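Local coordinates for protein choline kinase (Cryptosporidium parvum, PDB 3MES) that probably transfers phosphate from ATP to choline, and perhaps ethanolamine, and binds ADP and magnesium as a member of the choline/ethanolamine kinase family, at residues A296-D308 and F319-F333. Residues are numbered along the deposited sequence; the frame is centred on the assembly and turned at random.
With MG (magnesium ion), chain M; DME (decamethonium ion), chain K.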
loop_
_atom_site.group_PDB
_atom_site.type_symbol
_atom_site.label_atom_id
_atom_site.label_comp_id
_atom_site.label_asym_id
_atom_site.label_seq_id
_atom_site.Cartn_x
_atom_site.Cartn_y
_atom_site.Cartn_z
ATOM N N ALA B 296 16.550 3.342 -13.949
ATOM C CA ALA B 296 17.630 3.705 -13.042
ATOM C C ALA B 296 17.144 3.663 -11.597
ATOM O O ALA B 296 17.780 3.053 -10.735
ATOM C CB ALA B 296 18.172 5.086 -13.386
ATOM N N ASP B 297 16.007 4.302 -11.341
ATOM C CA ASP B 297 15.477 4.401 -9.988
ATOM C C ASP B 297 15.087 3.036 -9.435
ATOM O O ASP B 297 15.346 2.727 -8.269
ATOM C CB ASP B 297 14.272 5.345 -9.949
ATOM C CG ASP B 297 14.138 6.056 -8.619
ATOM O OD1 ASP B 297 15.123 6.060 -7.852
ATOM O OD2 ASP B 297 13.056 6.618 -8.341
ATOM N N ILE B 298 14.461 2.219 -10.277
ATOM C CA ILE B 298 14.024 0.892 -9.862
ATOM C C ILE B 298 15.211 -0.035 -9.608
ATOM O O ILE B 298 15.260 -0.729 -8.590
ATOM C CB ILE B 298 13.066 0.262 -10.899
ATOM C CG1 ILE B 298 11.792 1.104 -11.022
ATOM C CG2 ILE B 298 12.722 -1.169 -10.508
ATOM C CD1 ILE B 298 10.899 0.716 -12.186
ATOM N N ALA B 299 16.170 -0.040 -10.528
ATOM C CA ALA B 299 17.360 -0.873 -10.379
ATOM C C ALA B 299 18.136 -0.518 -9.112
ATOM O O ALA B 299 18.718 -1.392 -8.465
ATOM C CB ALA B 299 18.255 -0.761 -11.608
ATOM N N ASN B 300 18.144 0.763 -8.756
ATOM C CA ASN B 300 18.807 1.191 -7.527
ATOM C C ASN B 300 18.133 0.611 -6.293
ATOM O O ASN B 300 18.799 0.165 -5.362
ATOM C CB ASN B 300 18.857 2.713 -7.411
ATOM C CG ASN B 300 19.612 3.169 -6.179
ATOM O OD1 ASN B 300 20.842 3.119 -6.137
ATOM N ND2 ASN B 300 18.879 3.607 -5.163
ATOM N N TYR B 301 16.806 0.633 -6.288
ATOM C CA TYR B 301 16.049 0.028 -5.203
ATOM C C TYR B 301 16.343 -1.469 -5.120
ATOM O O TYR B 301 16.567 -2.009 -4.032
ATOM C CB TYR B 301 14.549 0.270 -5.384
ATOM C CG TYR B 301 13.696 -0.612 -4.501
ATOM C CD1 TYR B 301 13.556 -0.343 -3.143
ATOM C CD2 TYR B 301 13.038 -1.717 -5.022
ATOM C CE1 TYR B 301 12.785 -1.154 -2.332
ATOM C CE2 TYR B 301 12.265 -2.529 -4.221
ATOM C CZ TYR B 301 12.143 -2.247 -2.879
ATOM O OH TYR B 301 11.372 -3.062 -2.086
ATOM N N PHE B 302 16.348 -2.139 -6.268
ATOM C CA PHE B 302 16.664 -3.562 -6.299
ATOM C C PHE B 302 18.031 -3.827 -5.676
ATOM O O PHE B 302 18.217 -4.815 -4.970
ATOM C CB PHE B 302 16.620 -4.118 -7.730
ATOM C CG PHE B 302 15.231 -4.272 -8.283
ATOM C CD1 PHE B 302 14.131 -4.276 -7.444
ATOM C CD2 PHE B 302 15.028 -4.441 -9.642
ATOM C CE1 PHE B 302 12.852 -4.425 -7.951
ATOM C CE2 PHE B 302 13.753 -4.596 -10.156
ATOM C CZ PHE B 302 12.663 -4.589 -9.311
ATOM N N CYS B 303 18.984 -2.935 -5.931
ATOM C CA CYS B 303 20.349 -3.114 -5.437
ATOM C C CYS B 303 20.459 -3.018 -3.917
ATOM O O CYS B 303 21.301 -3.677 -3.306
ATOM C CB CYS B 303 21.296 -2.103 -6.083
ATOM S SG CYS B 303 21.814 -2.512 -7.763
ATOM N N GLU B 304 19.622 -2.182 -3.310
ATOM C CA GLU B 304 19.674 -1.980 -1.865
ATOM C C GLU B 304 19.289 -3.251 -1.120
ATOM O O GLU B 304 19.492 -3.359 0.089
ATOM C CB GLU B 304 18.775 -0.816 -1.447
ATOM C CG GLU B 304 19.331 0.549 -1.809
ATOM C CD GLU B 304 20.593 0.883 -1.035
ATOM O OE1 GLU B 304 20.919 0.143 -0.082
ATOM O OE2 GLU B 304 21.255 1.884 -1.379
ATOM N N TYR B 305 18.731 -4.211 -1.845
ATOM C CA TYR B 305 18.442 -5.516 -1.267
ATOM C C TYR B 305 19.730 -6.129 -0.732
ATOM O O TYR B 305 19.704 -6.957 0.179
ATOM C CB TYR B 305 17.812 -6.443 -2.312
ATOM C CG TYR B 305 16.313 -6.291 -2.446
ATOM C CD1 TYR B 305 15.455 -7.305 -2.041
ATOM C CD2 TYR B 305 15.756 -5.133 -2.969
ATOM C CE1 TYR B 305 14.085 -7.172 -2.159
ATOM C CE2 TYR B 305 14.388 -4.990 -3.091
ATOM C CZ TYR B 305 13.558 -6.012 -2.685
ATOM O OH TYR B 305 12.193 -5.870 -2.803
ATOM N N ILE B 306 20.853 -5.699 -1.297
ATOM C CA ILE B 306 22.156 -6.283 -0.993
ATOM C C ILE B 306 22.867 -5.612 0.182
ATOM O O ILE B 306 23.695 -6.234 0.847
ATOM C CB ILE B 306 23.086 -6.212 -2.219
ATOM C CG1 ILE B 306 22.483 -6.988 -3.394
ATOM C CG2 ILE B 306 24.472 -6.732 -1.867
ATOM C CD1 ILE B 306 23.151 -6.698 -4.732
ATOM N N TYR B 307 22.544 -4.348 0.440
ATOM C CA TYR B 307 23.304 -3.572 1.419
ATOM C C TYR B 307 22.532 -3.246 2.693
ATOM O O TYR B 307 21.488 -2.597 2.663
ATOM C CB TYR B 307 23.870 -2.310 0.764
ATOM C CG TYR B 307 24.551 -2.627 -0.543
ATOM C CD1 TYR B 307 25.796 -3.243 -0.566
ATOM C CD2 TYR B 307 23.934 -2.355 -1.756
ATOM C CE1 TYR B 307 26.416 -3.555 -1.760
ATOM C CE2 TYR B 307 24.548 -2.666 -2.954
ATOM C CZ TYR B 307 25.787 -3.267 -2.950
ATOM O OH TYR B 307 26.402 -3.579 -4.141
ATOM N N ASP B 308 23.068 -3.718 3.812
ATOM C CA ASP B 308 22.488 -3.479 5.123
ATOM C C ASP B 308 23.379 -2.501 5.875
ATOM O O ASP B 308 24.518 -2.823 6.205
ATOM C CB ASP B 308 22.385 -4.797 5.891
ATOM C CG ASP B 308 21.564 -4.678 7.159
ATOM O OD1 ASP B 308 20.863 -3.660 7.333
ATOM O OD2 ASP B 308 21.619 -5.613 7.983
ATOM N N PHE B 319 26.901 -6.860 3.346
ATOM C CA PHE B 319 26.433 -7.048 1.983
ATOM C C PHE B 319 26.258 -8.525 1.665
ATOM O O PHE B 319 27.022 -9.369 2.132
ATOM C CB PHE B 319 27.397 -6.400 0.985
ATOM C CG PHE B 319 28.757 -7.040 0.946
ATOM C CD1 PHE B 319 29.033 -8.061 0.047
ATOM C CD2 PHE B 319 29.761 -6.619 1.802
ATOM C CE1 PHE B 319 30.283 -8.651 0.005
ATOM C CE2 PHE B 319 31.015 -7.205 1.764
ATOM C CZ PHE B 319 31.276 -8.223 0.865
ATOM N N LYS B 320 25.235 -8.832 0.877
ATOM C CA LYS B 320 25.025 -10.191 0.399
ATOM C C LYS B 320 24.515 -10.173 -1.036
ATOM O O LYS B 320 23.336 -9.936 -1.295
ATOM C CB LYS B 320 24.080 -10.960 1.326
ATOM C CG LYS B 320 24.784 -11.563 2.537
ATOM C CD LYS B 320 23.799 -12.007 3.610
ATOM C CE LYS B 320 23.146 -10.811 4.289
ATOM N NZ LYS B 320 22.241 -11.224 5.401
ATOM N N TYR B 321 25.431 -10.416 -1.966
ATOM C CA TYR B 321 25.129 -10.357 -3.388
ATOM C C TYR B 321 23.963 -11.272 -3.770
ATOM O O TYR B 321 23.159 -10.935 -4.641
ATOM C CB TYR B 321 26.381 -10.717 -4.189
ATOM C CG TYR B 321 26.258 -10.507 -5.677
ATOM C CD1 TYR B 321 26.642 -9.308 -6.263
ATOM C CD2 TYR B 321 25.771 -11.511 -6.500
ATOM C CE1 TYR B 321 26.538 -9.115 -7.629
ATOM C CE2 TYR B 321 25.664 -11.328 -7.865
ATOM C CZ TYR B 321 26.049 -10.130 -8.424
ATOM O OH TYR B 321 25.939 -9.948 -9.783
ATOM N N GLU B 322 23.870 -12.424 -3.114
ATOM C CA GLU B 322 22.819 -13.390 -3.417
ATOM C C GLU B 322 21.439 -12.856 -3.052
ATOM O O GLU B 322 20.423 -13.396 -3.488
ATOM C CB GLU B 322 23.065 -14.710 -2.683
ATOM C CG GLU B 322 24.411 -15.348 -2.975
ATOM C CD GLU B 322 25.550 -14.673 -2.235
ATOM O OE1 GLU B 322 25.279 -13.919 -1.271
ATOM O OE2 GLU B 322 26.720 -14.905 -2.612
ATOM N N ASP B 323 21.412 -11.798 -2.247
ATOM C CA ASP B 323 20.154 -11.242 -1.761
ATOM C C ASP B 323 19.457 -10.372 -2.803
ATOM O O ASP B 323 18.283 -10.029 -2.649
ATOM C CB ASP B 323 20.364 -10.464 -0.456
ATOM C CG ASP B 323 20.438 -11.373 0.762
ATOM O OD1 ASP B 323 20.396 -12.608 0.589
ATOM O OD2 ASP B 323 20.535 -10.855 1.895
ATOM N N TYR B 324 20.174 -10.007 -3.861
ATOM C CA TYR B 324 19.540 -9.292 -4.958
ATOM C C TYR B 324 18.260 -10.047 -5.304
ATOM O O TYR B 324 18.287 -11.266 -5.467
ATOM C CB TYR B 324 20.467 -9.211 -6.171
ATOM C CG TYR B 324 19.937 -8.315 -7.265
ATOM C CD1 TYR B 324 20.104 -6.937 -7.199
ATOM C CD2 TYR B 324 19.257 -8.842 -8.355
ATOM C CE1 TYR B 324 19.612 -6.110 -8.188
ATOM C CE2 TYR B 324 18.761 -8.022 -9.352
ATOM C CZ TYR B 324 18.942 -6.657 -9.264
ATOM O OH TYR B 324 18.455 -5.829 -10.252
ATOM N N PRO B 325 17.133 -9.327 -5.404
ATOM C CA PRO B 325 15.822 -9.960 -5.551
ATOM C C PRO B 325 15.748 -10.880 -6.764
ATOM O O PRO B 325 16.259 -10.541 -7.831
ATOM C CB PRO B 325 14.867 -8.770 -5.722
ATOM C CG PRO B 325 15.733 -7.626 -6.135
ATOM C CD PRO B 325 17.050 -7.859 -5.469
ATOM N N CYS B 326 15.114 -12.037 -6.591
ATOM C CA CYS B 326 14.971 -13.005 -7.671
ATOM C C CYS B 326 14.131 -12.432 -8.809
ATOM O O CYS B 326 13.462 -11.411 -8.651
ATOM C CB CYS B 326 14.338 -14.297 -7.151
ATOM S SG CYS B 326 12.625 -14.104 -6.610
ATOM N N GLU B 327 14.160 -13.103 -9.954
ATOM C CA GLU B 327 13.477 -12.602 -11.139
ATOM C C GLU B 327 11.967 -12.498 -10.959
ATOM O O GLU B 327 11.334 -11.608 -11.517
ATOM C CB GLU B 327 13.791 -13.474 -12.351
ATOM C CG GLU B 327 13.304 -12.877 -13.652
ATOM C CD GLU B 327 13.282 -13.880 -14.777
ATOM O OE1 GLU B 327 13.283 -15.094 -14.488
ATOM O OE2 GLU B 327 13.261 -13.450 -15.951
ATOM N N GLU B 328 11.385 -13.415 -10.193
ATOM C CA GLU B 328 9.946 -13.397 -9.984
ATOM C C GLU B 328 9.527 -12.180 -9.166
ATOM O O GLU B 328 8.598 -11.463 -9.541
ATOM C CB GLU B 328 9.466 -14.687 -9.315
ATOM C CG GLU B 328 7.950 -14.794 -9.227
ATOM C CD GLU B 328 7.481 -16.132 -8.695
ATOM O OE1 GLU B 328 8.314 -16.901 -8.165
ATOM O OE2 GLU B 328 6.273 -16.418 -8.807
ATOM N N LEU B 329 10.216 -11.947 -8.051
ATOM C CA LEU B 329 9.939 -10.780 -7.221
ATOM C C LEU B 329 10.019 -9.507 -8.052
ATOM O O LEU B 329 9.126 -8.661 -7.997
ATOM C CB LEU B 329 10.922 -10.686 -6.052
ATOM C CG LEU B 329 10.588 -9.557 -5.068
ATOM C CD1 LEU B 329 9.253 -9.832 -4.392
ATOM C CD2 LEU B 329 11.688 -9.359 -4.032
ATOM N N ARG B 330 11.095 -9.381 -8.820
ATOM C CA ARG B 330 11.301 -8.217 -9.668
ATOM C C ARG B 330 10.103 -7.991 -10.593
ATOM O O ARG B 330 9.609 -6.868 -10.720
ATOM C CB ARG B 330 12.600 -8.366 -10.472
ATOM C CG ARG B 330 13.872 -8.118 -9.661
ATOM C CD ARG B 330 15.038 -8.975 -10.160
ATOM N NE ARG B 330 15.166 -8.923 -11.613
ATOM C CZ ARG B 330 15.835 -9.808 -12.344
ATOM N NH1 ARG B 330 15.888 -9.668 -13.660
ATOM N NH2 ARG B 330 16.446 -10.834 -11.767
ATOM N N LYS B 331 9.631 -9.064 -11.224
ATOM C CA LYS B 331 8.494 -8.982 -12.145
ATOM C C LYS B 331 7.196 -8.560 -11.461
ATOM O O LYS B 331 6.372 -7.867 -12.054
ATOM C CB LYS B 331 8.287 -10.313 -12.866
ATOM C CG LYS B 331 9.434 -10.693 -13.769
ATOM C CD LYS B 331 9.011 -11.739 -14.785
ATOM C CE LYS B 331 10.153 -12.053 -15.738
ATOM N NZ LYS B 331 9.718 -12.915 -16.874
ATOM N N LEU B 332 7.004 -8.995 -10.221
ATOM C CA LEU B 332 5.855 -8.551 -9.444
ATOM C C LEU B 332 5.959 -7.050 -9.195
ATOM O O LEU B 332 4.987 -6.312 -9.351
ATOM C CB LEU B 332 5.771 -9.310 -8.121
ATOM C CG LEU B 332 5.504 -10.809 -8.256
ATOM C CD1 LEU B 332 5.551 -11.494 -6.896
ATOM C CD2 LEU B 332 4.166 -11.052 -8.943
ATOM N N PHE B 333 7.150 -6.601 -8.819
ATOM C CA PHE B 333 7.381 -5.183 -8.589
ATOM C C PHE B 333 7.010 -4.391 -9.833
ATOM O O PHE B 333 6.239 -3.430 -9.772
ATOM C CB PHE B 333 8.846 -4.933 -8.234
ATOM C CG PHE B 333 9.170 -3.487 -7.976
ATOM C CD1 PHE B 333 9.263 -3.005 -6.682
ATOM C CD2 PHE B 333 9.383 -2.612 -9.029
ATOM C CE1 PHE B 333 9.565 -1.678 -6.441
ATOM C CE2 PHE B 333 9.684 -1.284 -8.794
ATOM C CZ PHE B 333 9.776 -0.816 -7.500
HETATM MG MG MG M . 19.928 -1.504 1.446
HETATM N N1 DME K . 22.185 4.191 10.482
HETATM C C2 DME K . 23.439 4.956 10.382
HETATM C C3 DME K . 23.545 5.600 8.995
HETATM C C4 DME K . 24.978 6.069 8.715
HETATM C C5 DME K . 25.083 6.772 7.356
HETATM C C6 DME K . 24.900 5.785 6.198
HETATM C C7 DME K . 26.176 5.667 5.356
HETATM C C8 DME K . 25.919 6.066 3.901
HETATM C C9 DME K . 25.581 4.851 3.034
HETATM C C10 DME K . 24.451 5.179 2.053
HETATM C C11 DME K . 24.638 4.432 0.732
HETATM N N12 DME K . 23.593 4.831 -0.225
HETATM C C13 DME K . 22.409 2.970 11.274
HETATM C C14 DME K . 21.164 5.022 11.140
HETATM C C15 DME K . 21.728 3.817 9.134
HETATM C C16 DME K . 22.263 4.572 0.344
HETATM C C17 DME K . 23.728 6.265 -0.518
HETATM C C18 DME K . 23.749 4.045 -1.461
#
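Ile298 meets Phe333 through its CG2 branch, which reaches CE2 of that ring at 3.5 Å, at one end of an antiparallel-leaning helix pair (139° between the axes of 296-303 and 327-333) in the helical part of this choline/ethanolamine kinase fold. One turn on, the rings of Tyr301 and Phe333 lie near parallel but slid apart, their centroids 5.4 Å from each other, and helix 165-179 packs against both residues. Phe302 completes the aromatic cluster in a T-shaped pair: its edge points at the face of Phe333, the planes 73° apart. Phe302 CG, anti to its own carbonyl carbon (chi1 -73°), carries the ring between Ile298 CG2 on one face and Arg330 CG on the other; Arg330 CG makes a CH-pi contact 3.8 Å from the ring centroid, and that clamp would restrict rotation. Phe302 CB lies 3.6 Å from Tyr324 CE1, and the Tyr324 hydroxyl continues to a hydrogen bond with Glu361.

A type I turn runs from Cys303 to Ile306, and here the contact borders the metal site: magnesium is bound by Glu304 O and OE1 and by Tyr307 O, with Glu271 adding a ligand. Glu304 also belongs to the decamethonium pocket. Within this turn, the Tyr305 ring takes Pro325 CG over its centre, another CH-pi contact. Ile306 presses CD1 against the edge of the Tyr324 ring. Its carbonyl O accepts a hydrogen bond from Lys320 N at 3.0 Å, in the carbonyl plane on a lone pair, and Ile306 O also faces Phe319 CA at 3.1 Å in a CA-H...O contact. Tyr307, whose carbonyl O binds the metal, pairs with Phe319 as a non-hydrogen-bonded antiparallel pair in a two-stranded sheet, its CD1 3.9 Å from Phe319 CB.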